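PDB 1VL5: BH2331 protein from Bacillus halodurans, which probably acts as an S-adenosylmethionine-dependent methyltransferase, although its substrate is not known. Local coordinates for residues T193-D201 against D234-G242; D25-A33 against H50-F58. All coordinates share one frame; numbering follows the deposited sequence.

Interaction 1 (T193-D201 against D234-G242)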
ATOM      1  N   THR A 193       2.519  -4.009  15.146  1.00 35.07           N
ATOM      2  CA  THR A 193       3.308  -5.113  15.647  1.00 33.34           C
ATOM      3  C   THR A 193       2.999  -6.348  14.803  1.00 33.01           C
ATOM      4  O   THR A 193       1.847  -6.823  14.708  1.00 34.90           O
ATOM      5  CB  THR A 193       3.074  -5.351  17.131  1.00 33.11           C
ATOM      6  OG1 THR A 193       3.456  -4.174  17.845  1.00 29.56           O
ATOM      7  CG2 THR A 193       3.960  -6.498  17.651  1.00 31.91           C
ATOM      8  N   PHE A 194       4.039  -6.817  14.132  1.00 31.51           N
ATOM      9  CA  PHE A 194       3.989  -8.046  13.357  1.00 31.63           C
ATOM     10  C   PHE A 194       4.452  -9.207  14.198  1.00 27.82           C
ATOM     11  O   PHE A 194       5.468  -9.121  14.856  1.00 27.52           O
ATOM     12  CB  PHE A 194       4.885  -7.888  12.136  1.00 32.47           C
ATOM     13  CG  PHE A 194       4.413  -6.816  11.230  1.00 35.23           C
ATOM     14  CD1 PHE A 194       3.359  -7.054  10.359  1.00 47.78           C
ATOM     15  CD2 PHE A 194       4.954  -5.547  11.298  1.00 38.25           C
ATOM     16  CE1 PHE A 194       2.883  -6.040   9.526  1.00 50.76           C
ATOM     17  CE2 PHE A 194       4.505  -4.536  10.464  1.00 48.17           C
ATOM     18  CZ  PHE A 194       3.472  -4.781   9.578  1.00 45.73           C
ATOM     19  N   ILE A 195       3.675 -10.287  14.175  1.00 27.47           N
ATOM     20  CA  ILE A 195       4.027 -11.545  14.777  1.00 26.67           C
ATOM     21  C   ILE A 195       4.864 -12.320  13.735  1.00 25.98           C
ATOM     22  O   ILE A 195       4.362 -12.717  12.717  1.00 27.48           O
ATOM     23  CB  ILE A 195       2.771 -12.319  15.192  1.00 27.30           C
ATOM     24  CG1 ILE A 195       1.892 -11.476  16.103  1.00 29.99           C
ATOM     25  CG2 ILE A 195       3.138 -13.580  15.882  1.00 33.70           C
ATOM     26  CD1 ILE A 195       2.585 -10.965  17.334  1.00 29.76           C
ATOM     27  N   PHE A 196       6.157 -12.484  13.990  1.00 27.60           N
ATOM     28  CA  PHE A 196       7.099 -12.955  12.984  1.00 26.75           C
ATOM     29  C   PHE A 196       6.718 -14.215  12.293  1.00 26.11           C
ATOM     30  O   PHE A 196       6.842 -14.319  11.084  1.00 29.03           O
ATOM     31  CB  PHE A 196       8.475 -13.136  13.614  1.00 30.97           C
ATOM     32  CG  PHE A 196       9.559 -13.579  12.642  1.00 24.92           C
ATOM     33  CD1 PHE A 196      10.235 -12.656  11.868  1.00 28.96           C
ATOM     34  CD2 PHE A 196       9.951 -14.885  12.597  1.00 25.48           C
ATOM     35  CE1 PHE A 196      11.244 -13.054  11.005  1.00 27.36           C
ATOM     36  CE2 PHE A 196      10.978 -15.308  11.714  1.00 33.64           C
ATOM     37  CZ  PHE A 196      11.628 -14.369  10.947  1.00 31.59           C
ATOM     38  N   GLU A 197       6.210 -15.184  13.043  1.00 29.67           N
ATOM     39  CA  GLU A 197       5.855 -16.488  12.482  1.00 26.90           C
ATOM     40  C   GLU A 197       4.666 -16.381  11.560  1.00 24.67           C
ATOM     41  O   GLU A 197       4.648 -16.987  10.488  1.00 24.49           O
ATOM     42  CB  GLU A 197       5.573 -17.524  13.600  1.00 26.73           C
ATOM     43  CG  GLU A 197       5.849 -18.958  13.180  1.00 36.89           C
ATOM     44  CD  GLU A 197       7.336 -19.243  12.886  1.00 33.06           C
ATOM     45  OE1 GLU A 197       8.251 -18.512  13.390  1.00 42.76           O
ATOM     46  OE2 GLU A 197       7.569 -20.240  12.171  1.00 43.24           O
ATOM     47  N   ASP A 198       3.674 -15.622  11.985  1.00 25.34           N
ATOM     48  CA  ASP A 198       2.434 -15.441  11.220  1.00 25.07           C
ATOM     49  C   ASP A 198       2.699 -14.650   9.937  1.00 23.74           C
ATOM     50  O   ASP A 198       2.184 -14.977   8.882  1.00 24.74           O
ATOM     51  CB  ASP A 198       1.388 -14.674  12.055  1.00 26.56           C
ATOM     52  CG  ASP A 198       0.964 -15.411  13.340  1.00 34.01           C
ATOM     53  OD1 ASP A 198       1.162 -16.633  13.457  1.00 37.41           O
ATOM     54  OD2 ASP A 198       0.398 -14.748  14.241  1.00 37.85           O
ATOM     55  N   TRP A 199       3.454 -13.571  10.083  1.00 24.17           N
ATOM     56  CA  TRP A 199       3.876 -12.695   8.999  1.00 25.63           C
ATOM     57  C   TRP A 199       4.620 -13.486   7.953  1.00 27.31           C
ATOM     58  O   TRP A 199       4.380 -13.325   6.778  1.00 27.96           O
ATOM     59  CB  TRP A 199       4.747 -11.594   9.600  1.00 26.48           C
ATOM     60  CG  TRP A 199       5.357 -10.609   8.668  1.00 29.00           C
ATOM     61  CD1 TRP A 199       4.720  -9.627   7.958  1.00 33.86           C
ATOM     62  CD2 TRP A 199       6.745 -10.460   8.393  1.00 26.48           C
ATOM     63  NE1 TRP A 199       5.621  -8.891   7.257  1.00 32.14           N
ATOM     64  CE2 TRP A 199       6.874  -9.384   7.483  1.00 30.33           C
ATOM     65  CE3 TRP A 199       7.891 -11.144   8.806  1.00 25.70           C
ATOM     66  CZ2 TRP A 199       8.101  -8.953   7.010  1.00 34.34           C
ATOM     67  CZ3 TRP A 199       9.111 -10.740   8.321  1.00 31.61           C
ATOM     68  CH2 TRP A 199       9.204  -9.649   7.414  1.00 30.77           C
ATOM     69  N   CYS A 200       5.492 -14.376   8.396  1.00 29.27           N
ATOM     70  CA  CYS A 200       6.262 -15.237   7.493  1.00 29.48           C
ATOM     71  C   CYS A 200       5.390 -16.250   6.813  1.00 28.17           C
ATOM     72  O   CYS A 200       5.579 -16.524   5.637  1.00 26.57           O
ATOM     73  CB  CYS A 200       7.397 -15.964   8.243  1.00 29.53           C
ATOM     74  SG  CYS A 200       8.837 -14.916   8.537  1.00 30.15           S
ATOM     75  N   ASP A 201       4.472 -16.843   7.574  1.00 27.95           N
ATOM     76  CA  ASP A 201       3.632 -17.871   7.076  1.00 27.50           C
ATOM     77  C   ASP A 201       2.612 -17.394   6.045  1.00 27.64           C
ATOM     78  O   ASP A 201       2.173 -18.173   5.228  1.00 27.78           O
ATOM     79  CB  ASP A 201       2.932 -18.597   8.222  1.00 30.38           C
ATOM     80  CG  ASP A 201       3.859 -19.551   8.984  1.00 32.61           C
ATOM     81  OD1 ASP A 201       5.045 -19.779   8.616  1.00 34.05           O
ATOM     82  OD2 ASP A 201       3.397 -20.057  10.005  1.00 28.74           O
ATOM     83  N   ASP A 234      13.218 -17.234  23.322  1.00 31.53           N
ATOM     84  CA  ASP A 234      13.965 -18.452  23.268  1.00 31.64           C
ATOM     85  C   ASP A 234      14.877 -18.507  22.042  1.00 31.61           C
ATOM     86  O   ASP A 234      15.101 -19.543  21.466  1.00 31.83           O
ATOM     87  CB  ASP A 234      13.001 -19.638  23.297  1.00 32.22           C
ATOM     88  CG  ASP A 234      12.021 -19.606  24.501  1.00 36.48           C
ATOM     89  OD1 ASP A 234      12.060 -18.703  25.390  1.00 39.31           O
ATOM     90  OD2 ASP A 234      11.163 -20.501  24.516  1.00 47.96           O
ATOM     91  N   GLY A 235      15.428 -17.366  21.651  1.00 33.40           N
ATOM     92  CA  GLY A 235      16.363 -17.341  20.549  1.00 32.47           C
ATOM     93  C   GLY A 235      15.744 -17.123  19.175  1.00 31.29           C
ATOM     94  O   GLY A 235      16.466 -17.069  18.173  1.00 35.77           O
ATOM     95  N   ARG A 236      14.432 -16.949  19.120  1.00 22.72           N
ATOM     96  CA  ARG A 236      13.771 -16.670  17.856  1.00 23.76           C
ATOM     97  C   ARG A 236      13.061 -15.342  17.914  1.00 21.90           C
ATOM     98  O   ARG A 236      12.490 -14.989  18.959  1.00 23.01           O
ATOM     99  CB  ARG A 236      12.810 -17.790  17.609  1.00 26.66           C
ATOM    100  CG  ARG A 236      12.350 -17.861  16.230  1.00 37.55           C
ATOM    101  CD  ARG A 236      11.514 -19.106  16.094  1.00 43.70           C
ATOM    102  NE  ARG A 236      10.973 -19.198  14.752  1.00 47.04           N
ATOM    103  CZ  ARG A 236      11.584 -19.784  13.730  1.00 44.02           C
ATOM    104  NH1 ARG A 236      12.782 -20.333  13.880  1.00 44.50           N
ATOM    105  NH2 ARG A 236      10.982 -19.808  12.542  1.00 39.94           N
ATOM    106  N   VAL A 237      13.083 -14.600  16.815  1.00 23.85           N
ATOM    107  CA  VAL A 237      12.313 -13.358  16.723  1.00 24.91           C
ATOM    108  C   VAL A 237      10.826 -13.697  16.828  1.00 24.91           C
ATOM    109  O   VAL A 237      10.343 -14.487  16.038  1.00 23.26           O
ATOM    110  CB  VAL A 237      12.553 -12.621  15.417  1.00 25.88           C
ATOM    111  CG1 VAL A 237      11.661 -11.381  15.318  1.00 20.78           C
ATOM    112  CG2 VAL A 237      14.012 -12.239  15.271  1.00 22.40           C
ATOM    113  N   TYR A 238      10.130 -13.068  17.794  1.00 23.76           N
ATOM    114  CA  TYR A 238       8.717 -13.273  18.046  1.00 23.66           C
ATOM    115  C   TYR A 238       7.885 -12.192  17.365  1.00 25.58           C
ATOM    116  O   TYR A 238       6.921 -12.520  16.676  1.00 21.66           O
ATOM    117  CB  TYR A 238       8.422 -13.358  19.563  1.00 25.74           C
ATOM    118  CG  TYR A 238       6.947 -13.373  19.796  1.00 28.04           C
ATOM    119  CD1 TYR A 238       6.216 -14.525  19.600  1.00 29.15           C
ATOM    120  CD2 TYR A 238       6.265 -12.227  20.145  1.00 28.11           C
ATOM    121  CE1 TYR A 238       4.840 -14.532  19.732  1.00 28.90           C
ATOM    122  CE2 TYR A 238       4.873 -12.237  20.307  1.00 29.67           C
ATOM    123  CZ  TYR A 238       4.174 -13.390  20.081  1.00 35.70           C
ATOM    124  OH  TYR A 238       2.793 -13.429  20.198  1.00 36.46           O
ATOM    125  N   SER A 239       8.287 -10.907  17.520  1.00 24.06           N
ATOM    126  CA  SER A 239       7.566  -9.742  16.912  1.00 22.08           C
ATOM    127  C   SER A 239       8.523  -8.575  16.618  1.00 24.73           C
ATOM    128  O   SER A 239       9.593  -8.498  17.162  1.00 21.71           O
ATOM    129  CB  SER A 239       6.472  -9.215  17.840  1.00 23.80           C
ATOM    130  OG  SER A 239       7.041  -8.798  19.078  1.00 25.17           O
ATOM    131  N   PHE A 240       8.111  -7.673  15.734  1.00 24.17           N
ATOM    132  CA  PHE A 240       8.781  -6.420  15.515  1.00 23.60           C
ATOM    133  C   PHE A 240       7.680  -5.442  15.096  1.00 25.78           C
ATOM    134  O   PHE A 240       6.500  -5.836  14.849  1.00 23.97           O
ATOM    135  CB  PHE A 240       9.891  -6.536  14.461  1.00 25.74           C
ATOM    136  CG  PHE A 240       9.383  -6.879  13.090  1.00 28.40           C
ATOM    137  CD1 PHE A 240       9.220  -8.178  12.723  1.00 25.08           C
ATOM    138  CD2 PHE A 240       9.010  -5.870  12.183  1.00 31.09           C
ATOM    139  CE1 PHE A 240       8.734  -8.507  11.440  1.00 27.53           C
ATOM    140  CE2 PHE A 240       8.489  -6.206  10.940  1.00 39.25           C
ATOM    141  CZ  PHE A 240       8.348  -7.540  10.591  1.00 24.29           C
ATOM    142  N   ARG A 241       8.030  -4.175  15.116  1.00 25.20           N
ATOM    143  CA  ARG A 241       7.067  -3.111  14.864  1.00 28.79           C
ATOM    144  C   ARG A 241       7.497  -2.377  13.626  1.00 29.05           C
ATOM    145  O   ARG A 241       8.676  -2.003  13.496  1.00 29.79           O
ATOM    146  CB  ARG A 241       7.014  -2.163  16.062  1.00 32.16           C
ATOM    147  CG  ARG A 241       5.851  -1.173  16.037  1.00 35.10           C
ATOM    148  CD  ARG A 241       5.584  -0.426  17.382  1.00 36.08           C
ATOM    149  NE  ARG A 241       6.461   0.684  17.355  1.00 48.19           N
ATOM    150  CZ  ARG A 241       6.182   1.981  17.416  1.00 39.69           C
ATOM    151  NH1 ARG A 241       4.997   2.536  17.678  1.00 41.72           N
ATOM    152  NH2 ARG A 241       7.214   2.751  17.283  1.00 37.56           N
ATOM    153  N   GLY A 242       6.557  -2.191  12.705  1.00 27.23           N
ATOM    154  CA  GLY A 242       6.770  -1.382  11.517  1.00 26.08           C
ATOM    155  C   GLY A 242       5.857  -0.149  11.475  1.00 29.35           C
ATOM    156  O   GLY A 242       4.891  -0.036  12.266  1.00 29.56           O
TER
HETATM  157  O   HOH W   1       6.416 -14.988  16.078  1.00 16.05           O
HETATM  158  O   HOH W   2       8.662 -16.760  16.076  1.00 36.65           O
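F240 meets F194 and W199 because its chi1 of 64° sets CG between the backbone N and carbonyl carbon, while W199, with CG anti to its own N (177°), lays its indole beside the F240 ring. The edge of the F240 ring thus points at the indole face, a T-shaped pair with planes at 78° and F240 CE1 3.8 Å from W199 CE3. F194 CB lies over one face of the F240 ring, 4.0 Å from its centroid, a CH-pi contact. Antiparallel pairing fixes this register: F194 N donates to F240 O at 2.7 Å, and F240 N returns a bond to F194 O. Where the strand gives way to helix 196-201, F196 N still reaches Y238 O (2.8 Å). Farther on, R236 grips E197 side-on, NE and NH2 each 3.1 Å from the single atom OE1, which lies in the guanidinium plane; OE2 of E197 also pairs with K210. Without the carboxylate, as with an alanine here, R236 would probably lose its mate across the contact and K210 one of its two acidic partners, D201 being the other. Strand 236-250 also pairs with strand 231-233 through a classic bulge at Y238 and S239, R236 touches helix 207-218, and W199 packs against helix 147-160.

Interaction 2 (D25-A33 against H50-F58)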
ATOM      1  N   ASP A  25      -6.409   1.297   8.884  1.00 36.29           N
ATOM      2  CA  ASP A  25      -7.418   0.367   8.369  1.00 34.61           C
ATOM      3  C   ASP A  25      -8.364   0.990   7.321  1.00 34.60           C
ATOM      4  O   ASP A  25      -8.235   2.163   6.925  1.00 34.34           O
ATOM      5  CB  ASP A  25      -8.147  -0.319   9.528  1.00 34.70           C
ATOM      6  CG  ASP A  25      -8.878   0.616  10.397  1.00 43.99           C
ATOM      7  OD1 ASP A  25      -9.074   1.800  10.017  1.00 40.01           O
ATOM      8  OD2 ASP A  25      -9.250   0.142  11.495  1.00 50.88           O
ATOM      9  N   LEU A  26      -9.336   0.196   6.866  1.00 36.85           N
ATOM     10  CA  LEU A  26     -10.165   0.673   5.802  1.00 36.38           C
ATOM     11  C   LEU A  26     -11.063   1.768   6.332  1.00 36.84           C
ATOM     12  O   LEU A  26     -11.403   2.708   5.599  1.00 33.30           O
ATOM     13  CB  LEU A  26     -10.971  -0.455   5.187  1.00 34.34           C
ATOM     14  CG  LEU A  26     -10.166  -1.411   4.316  1.00 37.08           C
ATOM     15  CD1 LEU A  26     -11.096  -2.518   3.811  1.00 41.10           C
ATOM     16  CD2 LEU A  26      -9.574  -0.674   3.173  1.00 37.35           C
ATOM     17  N   ALA A  27     -11.469   1.636   7.597  1.00 37.07           N
ATOM     18  CA  ALA A  27     -12.370   2.619   8.185  1.00 36.08           C
ATOM     19  C   ALA A  27     -11.694   4.016   8.189  1.00 35.38           C
ATOM     20  O   ALA A  27     -12.315   5.015   7.864  1.00 32.65           O
ATOM     21  CB  ALA A  27     -12.764   2.198   9.587  1.00 38.38           C
ATOM     22  N   LYS A  28     -10.442   4.069   8.622  1.00 34.22           N
ATOM     23  CA  LYS A  28      -9.637   5.293   8.575  1.00 31.68           C
ATOM     24  C   LYS A  28      -9.474   5.913   7.173  1.00 34.07           C
ATOM     25  O   LYS A  28      -9.647   7.117   6.975  1.00 32.39           O
ATOM     26  CB  LYS A  28      -8.271   5.032   9.209  1.00 36.32           C
ATOM     27  CG  LYS A  28      -7.440   6.300   9.328  1.00 37.61           C
ATOM     28  CD  LYS A  28      -8.003   7.273  10.379  1.00 46.47           C
ATOM     29  N   LEU A  29      -9.176   5.078   6.192  1.00 34.32           N
ATOM     30  CA  LEU A  29      -9.196   5.498   4.784  1.00 33.10           C
ATOM     31  C   LEU A  29     -10.518   6.101   4.352  1.00 30.84           C
ATOM     32  O   LEU A  29     -10.539   7.165   3.754  1.00 28.61           O
ATOM     33  CB  LEU A  29      -8.873   4.300   3.889  1.00 33.06           C
ATOM     34  CG  LEU A  29      -8.868   4.459   2.356  1.00 35.46           C
ATOM     35  CD1 LEU A  29      -7.889   5.489   1.905  1.00 30.44           C
ATOM     36  CD2 LEU A  29      -8.500   3.143   1.702  1.00 33.38           C
HETATM   37  N   MSE A  30     -11.626   5.417   4.650  1.00 31.49           N
HETATM   38  CA  MSE A  30     -12.929   5.896   4.262  1.00 31.14           C
HETATM   39  C   MSE A  30     -13.208   7.266   4.895  1.00 31.00           C
HETATM   40  O   MSE A  30     -13.691   8.161   4.230  1.00 32.24           O
HETATM   41  CB  MSE A  30     -14.003   4.913   4.710  1.00 31.02           C
HETATM   42  CG  MSE A  30     -13.970   3.541   4.035  1.00 41.77           C
HETATM   43 SE   MSE A  30     -14.296   3.773   2.140  1.00 64.48          SE
HETATM   44  CE  MSE A  30     -16.165   4.393   2.389  1.00 61.77           C
ATOM     45  N   GLN A  31     -12.902   7.419   6.177  1.00 31.32           N
ATOM     46  CA  GLN A  31     -13.114   8.689   6.896  1.00 34.28           C
ATOM     47  C   GLN A  31     -12.338   9.820   6.242  1.00 32.24           C
ATOM     48  O   GLN A  31     -12.891  10.880   5.979  1.00 33.77           O
ATOM     49  CB  GLN A  31     -12.678   8.510   8.350  1.00 33.10           C
ATOM     50  CG  GLN A  31     -12.916   9.652   9.291  1.00 47.17           C
ATOM     51  CD  GLN A  31     -12.212   9.420  10.661  1.00 49.35           C
ATOM     52  OE1 GLN A  31     -10.990   9.196  10.736  1.00 59.72           O
ATOM     53  NE2 GLN A  31     -13.005   9.460  11.745  1.00 62.79           N
ATOM     54  N   ILE A  32     -11.046   9.601   6.008  1.00 32.62           N
ATOM     55  CA  ILE A  32     -10.158  10.618   5.405  1.00 35.97           C
ATOM     56  C   ILE A  32     -10.620  10.971   3.987  1.00 34.09           C
ATOM     57  O   ILE A  32     -10.503  12.114   3.566  1.00 34.12           O
ATOM     58  CB  ILE A  32      -8.664  10.138   5.400  1.00 33.71           C
ATOM     59  CG1 ILE A  32      -8.123   9.892   6.844  1.00 42.74           C
ATOM     60  CG2 ILE A  32      -7.776  11.090   4.700  1.00 41.25           C
ATOM     61  CD1 ILE A  32      -8.532  10.959   7.831  1.00 40.36           C
ATOM     62  N   ALA A  33     -11.201   9.997   3.284  1.00 34.11           N
ATOM     63  CA  ALA A  33     -11.671  10.212   1.904  1.00 31.23           C
ATOM     64  C   ALA A  33     -12.695  11.329   1.802  1.00 31.21           C
ATOM     65  O   ALA A  33     -12.704  12.110   0.860  1.00 27.54           O
ATOM     66  CB  ALA A  33     -12.241   8.898   1.329  1.00 34.84           C
ATOM     67  N   HIS A  50     -10.196  -5.367  -1.634  1.00 29.98           N
ATOM     68  CA  HIS A  50     -10.815  -4.863  -0.391  1.00 31.71           C
ATOM     69  C   HIS A  50     -11.128  -3.390  -0.421  1.00 28.36           C
ATOM     70  O   HIS A  50     -12.042  -2.961   0.258  1.00 26.06           O
ATOM     71  CB  HIS A  50      -9.930  -5.137   0.823  1.00 31.65           C
ATOM     72  CG  HIS A  50      -9.812  -6.585   1.162  1.00 41.03           C
ATOM     73  ND1 HIS A  50     -10.623  -7.547   0.603  1.00 46.28           N
ATOM     74  CD2 HIS A  50      -8.995  -7.232   2.018  1.00 49.59           C
ATOM     75  CE1 HIS A  50     -10.296  -8.729   1.084  1.00 47.67           C
ATOM     76  NE2 HIS A  50      -9.318  -8.564   1.951  1.00 50.55           N
ATOM     77  N   VAL A  51     -10.289  -2.596  -1.083  1.00 25.71           N
ATOM     78  CA  VAL A  51     -10.574  -1.164  -1.149  1.00 24.39           C
ATOM     79  C   VAL A  51     -11.817  -0.886  -2.036  1.00 26.10           C
ATOM     80  O   VAL A  51     -12.727  -0.156  -1.635  1.00 26.46           O
ATOM     81  CB  VAL A  51      -9.323  -0.345  -1.548  1.00 25.16           C
ATOM     82  CG1 VAL A  51      -9.621   1.157  -1.645  1.00 27.54           C
ATOM     83  CG2 VAL A  51      -8.216  -0.539  -0.529  1.00 29.00           C
ATOM     84  N   ALA A  52     -11.839  -1.423  -3.246  1.00 23.43           N
ATOM     85  CA  ALA A  52     -12.979  -1.276  -4.100  1.00 28.30           C
ATOM     86  C   ALA A  52     -14.228  -1.730  -3.390  1.00 26.25           C
ATOM     87  O   ALA A  52     -15.290  -1.111  -3.523  1.00 27.56           O
ATOM     88  CB  ALA A  52     -12.810  -2.113  -5.418  1.00 29.27           C
ATOM     89  N   ASN A  53     -14.115  -2.856  -2.678  1.00 26.61           N
ATOM     90  CA  ASN A  53     -15.241  -3.412  -1.917  1.00 26.33           C
ATOM     91  C   ASN A  53     -15.802  -2.401  -0.914  1.00 27.36           C
ATOM     92  O   ASN A  53     -17.011  -2.214  -0.822  1.00 29.68           O
ATOM     93  CB  ASN A  53     -14.759  -4.606  -1.109  1.00 26.58           C
ATOM     94  CG  ASN A  53     -15.885  -5.326  -0.424  1.00 29.02           C
ATOM     95  OD1 ASN A  53     -16.689  -5.991  -1.072  1.00 31.60           O
ATOM     96  ND2 ASN A  53     -15.918  -5.236   0.913  1.00 22.57           N
ATOM     97  N   ALA A  54     -14.881  -1.775  -0.168  1.00 28.97           N
ATOM     98  CA  ALA A  54     -15.259  -0.783   0.835  1.00 29.03           C
ATOM     99  C   ALA A  54     -15.862   0.487   0.241  1.00 29.13           C
ATOM    100  O   ALA A  54     -16.777   1.031   0.816  1.00 29.99           O
ATOM    101  CB  ALA A  54     -14.047  -0.437   1.687  1.00 33.32           C
ATOM    102  N   PHE A  55     -15.358   0.947  -0.904  1.00 29.47           N
ATOM    103  CA  PHE A  55     -15.772   2.232  -1.491  1.00 29.30           C
ATOM    104  C   PHE A  55     -17.093   2.106  -2.246  1.00 29.31           C
ATOM    105  O   PHE A  55     -17.931   3.049  -2.268  1.00 25.03           O
ATOM    106  CB  PHE A  55     -14.669   2.797  -2.413  1.00 28.81           C
ATOM    107  CG  PHE A  55     -13.646   3.669  -1.697  1.00 32.52           C
ATOM    108  CD1 PHE A  55     -12.752   3.132  -0.814  1.00 42.42           C
ATOM    109  CD2 PHE A  55     -13.610   5.021  -1.908  1.00 32.47           C
ATOM    110  CE1 PHE A  55     -11.829   3.923  -0.146  1.00 42.43           C
ATOM    111  CE2 PHE A  55     -12.678   5.802  -1.284  1.00 35.71           C
ATOM    112  CZ  PHE A  55     -11.792   5.254  -0.384  1.00 25.87           C
ATOM    113  N   ALA A  56     -17.288   0.926  -2.826  1.00 28.31           N
ATOM    114  CA  ALA A  56     -18.414   0.660  -3.757  1.00 30.48           C
ATOM    115  C   ALA A  56     -19.791   1.153  -3.324  1.00 28.73           C
ATOM    116  O   ALA A  56     -20.473   1.831  -4.105  1.00 29.67           O
ATOM    117  CB  ALA A  56     -18.477  -0.838  -4.136  1.00 29.28           C
ATOM    118  N   PRO A  57     -20.223   0.824  -2.098  1.00 32.25           N
ATOM    119  CA  PRO A  57     -21.578   1.255  -1.722  1.00 29.73           C
ATOM    120  C   PRO A  57     -21.761   2.772  -1.636  1.00 29.53           C
ATOM    121  O   PRO A  57     -22.868   3.241  -1.692  1.00 28.84           O
ATOM    122  CB  PRO A  57     -21.773   0.674  -0.323  1.00 32.35           C
ATOM    123  CG  PRO A  57     -20.579  -0.013   0.037  1.00 30.72           C
ATOM    124  CD  PRO A  57     -19.529   0.138  -0.993  1.00 31.04           C
ATOM    125  N   PHE A  58     -20.680   3.530  -1.457  1.00 28.25           N
ATOM    126  CA  PHE A  58     -20.772   4.953  -1.167  1.00 26.22           C
ATOM    127  C   PHE A  58     -20.442   5.864  -2.361  1.00 29.06           C
ATOM    128  O   PHE A  58     -20.402   7.082  -2.221  1.00 28.35           O
ATOM    129  CB  PHE A  58     -19.751   5.258  -0.059  1.00 28.83           C
ATOM    130  CG  PHE A  58     -20.014   4.504   1.214  1.00 28.85           C
ATOM    131  CD1 PHE A  58     -21.111   4.820   2.001  1.00 30.19           C
ATOM    132  CD2 PHE A  58     -19.190   3.467   1.602  1.00 33.00           C
ATOM    133  CE1 PHE A  58     -21.379   4.121   3.168  1.00 31.26           C
ATOM    134  CE2 PHE A  58     -19.436   2.782   2.755  1.00 33.93           C
ATOM    135  CZ  PHE A  58     -20.544   3.108   3.540  1.00 32.16           C
TER
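M30, a selenomethionine, and F55 run past each other in opposite directions, which lays the selenium over one face of the phenyl ring. SE stands 3.6 Å from the ring centroid and 24° off the normal, so this is a Met-aromatic contact displaced toward the rim near CD1 and CE1. The side chain reaches that place by bending at chi2 and again at chi3, and the second bend carries the methyl CE on to F58, crossing that side chain at about a right angle. L29 meets F55 differently: it arrives at the ring edge, with CD2 3.9 Å from CE1, and the same methyl lies 4.1 Å from V51 CG1. A33 adds its CB 4.1 Å from F55 CZ. At the other end L26 divides its branches, CD2 turning to V51 CG2 at 3.9 Å and CD1 lying 4.2 Å from A54 CB. The helix axes, 10.7 Å apart and crossing at -54°, are bridged by these apolar groups. V51 and F55 also rest on strand 104-110, and L26 touches R110 of the same strand, so both helices lie against the sheet there. Helix 50-55 follows strand 40-44 and a glycine-rich turn, an arrangement consistent with the Rossmann-like fold of S-adenosylmethionine-dependent methyltransferases.

How the interactions relate
Interactions 1 and 2 share no helix or strand segment: their centres are 28 Å apart, and their nearest atoms about 12 Å. Both are partly buried, but interaction 1 lies farther from the centre of the chain (20 Å against 14 Å). It joins two antiparallel strands and the start of a helix, burying 657 Å² with backbone bonds, a salt bridge and aromatic rings. Interaction 2 buries 395 Å² between two helices, entirely through apolar and selenium-aromatic contacts. The mixed sheet links the two regions: 183-195 and 236-250 supply interaction 1, and K248, later on the latter strand, bonds to I32 O in the helix of interaction 2.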